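Side-chain contacts in ribose-phosphate pyrophosphokinase (Mycobacterium smegmatis, PDB 5MP7), which probably makes the central metabolite phosphoribosyl pyrophosphate by transferring the pyrophosphoryl group of ATP to the 1-hydroxyl of ribose 5-phosphate, with magnesium as cofactor: residues Tyr102-Lys107 / Met232-Gly237; Ser179-Val184 / Leu228-Ile233. One frame throughout, in Å; residues are numbered along the deposited sequence.

Interaction 1. Residues Tyr102-Lys107 / Met232-Gly237; sequences YARQDK and MIDTGG. With ACT (acetate ion), chain D.
The predicted ATP site meets the predicted ribose 5-phosphate loop where Arg104 reaches Met232 and Asp234. Arg104 is the third residue of a type I turn, Tyr102 to Gln105, in the loop between strand 92-97 and helix 116-127. Its side chain bends at chi3 (-61°), which brings the guanidinium over the thioether of Met232. Met232 SD lies 3.8 Å from the guanidinium plane, toward its rim, and Met232 CE touches Arg104 CD at 4.0 Å. Asp234 comes from the edge instead. Arg104 NH1 and Asp234 OD2 form a long salt bridge of 3.5 Å, with the two planar groups turned 79° apart. Both charges have second partners: Arg104 NH2 pairs with Glu47 of a neighbouring subunit, and Asp234 OD1 accepts a bond from Ser264 OG. Asp234 to Gly237 are predicted to bind ribose 5-phosphate, consistent with the phosphate-binding loop of the type I phosphoribosyltransferase fold. The loop runs into helix 237-248, which Gly237 begins. An acetate, probably from the crystallisation liquor, sits here. Its OXT takes two bonds, from Thr235 N at 3.0 Å and from Thr235 OG1 at 2.7 Å. Gly236, at the N-cap position, has a positive phi (84°), which favours glycine.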
# COMPACT_ATOMS: atom_id res chain seq x y z
N TYR A 102 -26.91 0.50 50.94
CA TYR A 102 -25.89 1.15 51.70
C TYR A 102 -26.21 1.22 53.19
O TYR A 102 -25.58 1.99 53.91
CB TYR A 102 -25.58 2.55 51.13
CG TYR A 102 -24.88 2.46 49.84
CD1 TYR A 102 -23.54 2.24 49.80
CD2 TYR A 102 -25.58 2.55 48.64
CE1 TYR A 102 -22.87 2.16 48.61
CE2 TYR A 102 -24.93 2.46 47.43
CZ TYR A 102 -23.57 2.27 47.42
OH TYR A 102 -22.90 2.08 46.24
N ALA A 103 -27.16 0.43 53.66
CA ALA A 103 -27.54 0.45 55.09
C ALA A 103 -26.39 0.13 56.02
O ALA A 103 -26.35 0.66 57.12
CB ALA A 103 -28.71 -0.47 55.36
N ARG A 104 -25.45 -0.72 55.58
CA ARG A 104 -24.30 -1.03 56.39
C ARG A 104 -23.33 0.14 56.60
O ARG A 104 -22.66 0.21 57.63
CB ARG A 104 -23.57 -2.25 55.86
CG ARG A 104 -24.32 -3.53 56.19
CD ARG A 104 -23.72 -4.73 55.48
NE ARG A 104 -23.80 -4.58 54.03
CZ ARG A 104 -23.26 -5.41 53.14
NH1 ARG A 104 -22.58 -6.49 53.52
NH2 ARG A 104 -23.42 -5.16 51.85
N GLN A 105 -23.27 1.07 55.65
CA GLN A 105 -22.48 2.30 55.81
C GLN A 105 -23.31 3.43 56.46
O GLN A 105 -23.64 4.41 55.82
CB GLN A 105 -21.92 2.70 54.46
CG GLN A 105 -20.86 3.80 54.51
CD GLN A 105 -19.56 3.35 55.18
OE1 GLN A 105 -19.05 2.27 54.93
NE2 GLN A 105 -19.04 4.18 56.07
N ASP A 106 -23.66 3.26 57.74
CA ASP A 106 -24.53 4.22 58.50
C ASP A 106 -23.78 5.04 59.56
O ASP A 106 -24.38 5.69 60.40
CB ASP A 106 -25.70 3.48 59.16
CG ASP A 106 -25.26 2.26 60.01
OD1 ASP A 106 -24.03 2.01 60.22
OD2 ASP A 106 -26.17 1.51 60.46
N LYS A 107 -22.46 4.95 59.51
CA LYS A 107 -21.56 5.72 60.38
C LYS A 107 -20.15 5.69 59.79
O LYS A 107 -19.88 4.91 58.90
CB LYS A 107 -21.53 5.12 61.79
CG LYS A 107 -20.89 3.74 61.85
CD LYS A 107 -21.22 3.15 63.17
CE LYS A 107 -20.18 2.07 63.54
NZ LYS A 107 -19.17 2.75 64.41
N MET A 232 -29.15 -9.94 57.68
CA MET A 232 -28.91 -10.37 56.31
C MET A 232 -27.85 -11.45 56.27
O MET A 232 -27.06 -11.58 57.18
CB MET A 232 -28.46 -9.19 55.46
CG MET A 232 -27.05 -8.73 55.73
SD MET A 232 -26.50 -7.49 54.56
CE MET A 232 -27.47 -6.05 55.08
N ILE A 233 -27.83 -12.20 55.18
CA ILE A 233 -26.74 -13.10 54.90
C ILE A 233 -26.14 -12.66 53.59
O ILE A 233 -26.85 -12.67 52.58
CB ILE A 233 -27.24 -14.54 54.74
CG1 ILE A 233 -27.98 -14.99 56.00
CG2 ILE A 233 -26.08 -15.48 54.47
CD1 ILE A 233 -28.90 -16.17 55.76
N ASP A 234 -24.87 -12.28 53.60
CA ASP A 234 -24.20 -11.87 52.38
C ASP A 234 -23.32 -12.97 51.75
O ASP A 234 -23.76 -13.62 50.82
CB ASP A 234 -23.44 -10.56 52.57
CG ASP A 234 -22.90 -10.03 51.28
OD1 ASP A 234 -23.35 -10.43 50.21
OD2 ASP A 234 -22.02 -9.18 51.34
N THR A 235 -22.08 -13.14 52.21
CA THR A 235 -21.17 -14.20 51.68
C THR A 235 -21.30 -15.49 52.49
O THR A 235 -20.88 -16.55 52.02
CB THR A 235 -19.70 -13.78 51.71
OG1 THR A 235 -19.34 -13.40 53.07
CG2 THR A 235 -19.49 -12.58 50.80
N GLY A 236 -21.91 -15.39 53.67
CA GLY A 236 -22.12 -16.53 54.55
C GLY A 236 -20.91 -16.86 55.43
O GLY A 236 -20.92 -17.88 56.12
N GLY A 237 -19.90 -15.99 55.45
CA GLY A 237 -18.66 -16.26 56.21
C GLY A 237 -18.88 -16.25 57.71
O GLY A 237 -18.56 -17.21 58.38
C ACT D . -21.05 -12.19 55.78
O ACT D . -21.93 -13.05 56.11
OXT ACT D . -20.85 -11.82 54.60
CH3 ACT D . -20.14 -11.53 56.78

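Interaction 2. Residues Ser179-Val184 / Leu228-Ile233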
# COMPACT_ATOMS: atom_id res chain seq x y z
N SER A 179 -21.80 -9.13 68.31
CA SER A 179 -22.19 -8.23 69.39
C SER A 179 -23.20 -7.16 68.97
O SER A 179 -23.94 -6.64 69.81
CB SER A 179 -20.95 -7.58 69.98
OG SER A 179 -20.18 -7.00 68.94
N GLY A 180 -23.19 -6.79 67.68
CA GLY A 180 -24.10 -5.75 67.20
C GLY A 180 -25.57 -6.10 67.25
O GLY A 180 -26.41 -5.24 67.32
N ARG A 181 -25.88 -7.38 67.17
CA ARG A 181 -27.22 -7.82 66.93
C ARG A 181 -27.93 -8.42 68.17
O ARG A 181 -29.05 -8.95 68.11
CB ARG A 181 -26.97 -8.82 65.82
CG ARG A 181 -28.05 -9.66 65.25
CD ARG A 181 -28.99 -8.94 64.30
NE ARG A 181 -30.19 -9.75 64.10
CZ ARG A 181 -31.34 -9.33 63.57
NH1 ARG A 181 -31.51 -8.09 63.12
NH2 ARG A 181 -32.33 -10.20 63.47
N VAL A 182 -27.32 -8.26 69.33
CA VAL A 182 -27.83 -8.90 70.56
C VAL A 182 -29.21 -8.37 70.96
O VAL A 182 -30.05 -9.14 71.41
CB VAL A 182 -26.82 -8.77 71.72
CG1 VAL A 182 -27.34 -9.42 72.99
CG2 VAL A 182 -25.51 -9.43 71.33
N ARG A 183 -29.47 -7.09 70.75
CA ARG A 183 -30.74 -6.51 71.11
C ARG A 183 -31.90 -7.10 70.32
O ARG A 183 -32.97 -7.35 70.87
CB ARG A 183 -30.72 -4.97 70.92
CG ARG A 183 -32.06 -4.24 71.15
CD ARG A 183 -32.64 -4.52 72.52
NE ARG A 183 -34.07 -4.27 72.54
CZ ARG A 183 -34.97 -4.89 73.33
NH1 ARG A 183 -34.62 -5.82 74.22
NH2 ARG A 183 -36.26 -4.56 73.24
N VAL A 184 -31.71 -7.31 69.02
CA VAL A 184 -32.76 -7.87 68.20
C VAL A 184 -32.96 -9.31 68.62
O VAL A 184 -34.09 -9.78 68.73
CB VAL A 184 -32.47 -7.76 66.67
CG1 VAL A 184 -33.59 -8.43 65.88
CG2 VAL A 184 -32.36 -6.29 66.26
N LEU A 228 -30.03 -19.06 65.10
CA LEU A 228 -29.04 -18.06 64.75
C LEU A 228 -29.71 -16.99 63.93
O LEU A 228 -30.19 -17.24 62.83
CB LEU A 228 -27.98 -18.70 63.89
CG LEU A 228 -26.56 -18.20 63.75
CD1 LEU A 228 -26.05 -17.57 65.02
CD2 LEU A 228 -25.70 -19.37 63.32
N THR A 229 -29.77 -15.78 64.46
CA THR A 229 -30.56 -14.73 63.82
C THR A 229 -29.67 -13.58 63.34
O THR A 229 -28.82 -13.10 64.07
CB THR A 229 -31.72 -14.26 64.74
OG1 THR A 229 -32.54 -13.34 64.03
CG2 THR A 229 -31.22 -13.60 65.99
N ASP A 230 -29.86 -13.15 62.10
CA ASP A 230 -29.16 -12.00 61.57
C ASP A 230 -30.09 -11.16 60.68
O ASP A 230 -31.14 -11.61 60.27
CB ASP A 230 -27.91 -12.45 60.78
CG ASP A 230 -26.70 -11.48 60.97
OD1 ASP A 230 -26.87 -10.41 61.59
OD2 ASP A 230 -25.56 -11.79 60.54
N ASP A 231 -29.73 -9.92 60.45
CA ASP A 231 -30.45 -9.06 59.52
C ASP A 231 -30.34 -9.53 58.08
O ASP A 231 -31.35 -9.56 57.36
CB ASP A 231 -30.02 -7.59 59.68
CG ASP A 231 -28.53 -7.35 59.38
OD1 ASP A 231 -27.72 -8.30 59.50
OD2 ASP A 231 -28.16 -6.20 59.07
N MET A 232 -29.15 -9.94 57.68
CA MET A 232 -28.91 -10.37 56.31
C MET A 232 -27.85 -11.45 56.27
O MET A 232 -27.06 -11.58 57.18
CB MET A 232 -28.46 -9.19 55.46
CG MET A 232 -27.05 -8.73 55.73
SD MET A 232 -26.50 -7.49 54.56
CE MET A 232 -27.47 -6.05 55.08
N ILE A 233 -27.83 -12.20 55.18
CA ILE A 233 -26.74 -13.10 54.90
C ILE A 233 -26.14 -12.66 53.59
O ILE A 233 -26.85 -12.67 52.58
CB ILE A 233 -27.24 -14.54 54.74
CG1 ILE A 233 -27.98 -14.99 56.00
CG2 ILE A 233 -26.08 -15.48 54.47
CD1 ILE A 233 -28.90 -16.17 55.76
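Arg181 lays its guanidinium flat against the backbone of Asp230 and Asp231, where the chain leaves strand 225-230 for a corner. Its CG is anti to the backbone N (chi1 176°), and the chain then bends at chi2 (77°). This carries the group across Asp230 to Thr229 and Asp231. Asp231 N lies over the centre of the guanidinium, 3.5 Å from its plane, and Asp230 C lies over the same face nearer the rim. Val184 CG1 packs on the opposite face, so the group lies between Val184 of the helix and the backbone of Asp230 and Asp231. At the edge, Arg181 NH2 donates to Thr229 OG1 at 3.2 Å, nearly in the guanidinium plane and fairly straight (160°). The Asp230 side chain runs beside the aliphatic part of Arg181, with OD1 3.7 Å from Arg181 CD. Its charge is near, but no N-H of Arg181 points at it. Asp231 OD2 is hydrogen-bonded to His138 ND1; His138 is a predicted magnesium ligand. Asp230 is predicted to bind ribose 5-phosphate. The contact joins the start of helix 182-191 to strand 225-230, which lies between strands 172-176 and 253-258, while helix 237-248 packs on Leu228 and Asp230.

Overall arrangement
From the N terminus, the chain first builds the parallel sheet that includes strand 92-97. Residues 102-107 follow in the loop before helix 116-127. After that helix the chain adds strands 131-135 and 150-153 to the same sheet, and only then enters the mixed sheet, through strand 172-176. It next reaches residues 179-184 at the start of helix 182-191. Strand 225-230 and the corner at 231 complete interaction 2, which closes a loop of 43 residues. Residues 232-237 then complete interaction 1, closing a loop of 124 residues. The closing segments overlap at Met232 and Ile233, so interaction 2 is almost nested within interaction 1. Interaction 1 ties the N-terminal half to the C-terminal half, whereas interaction 2 lies within the latter.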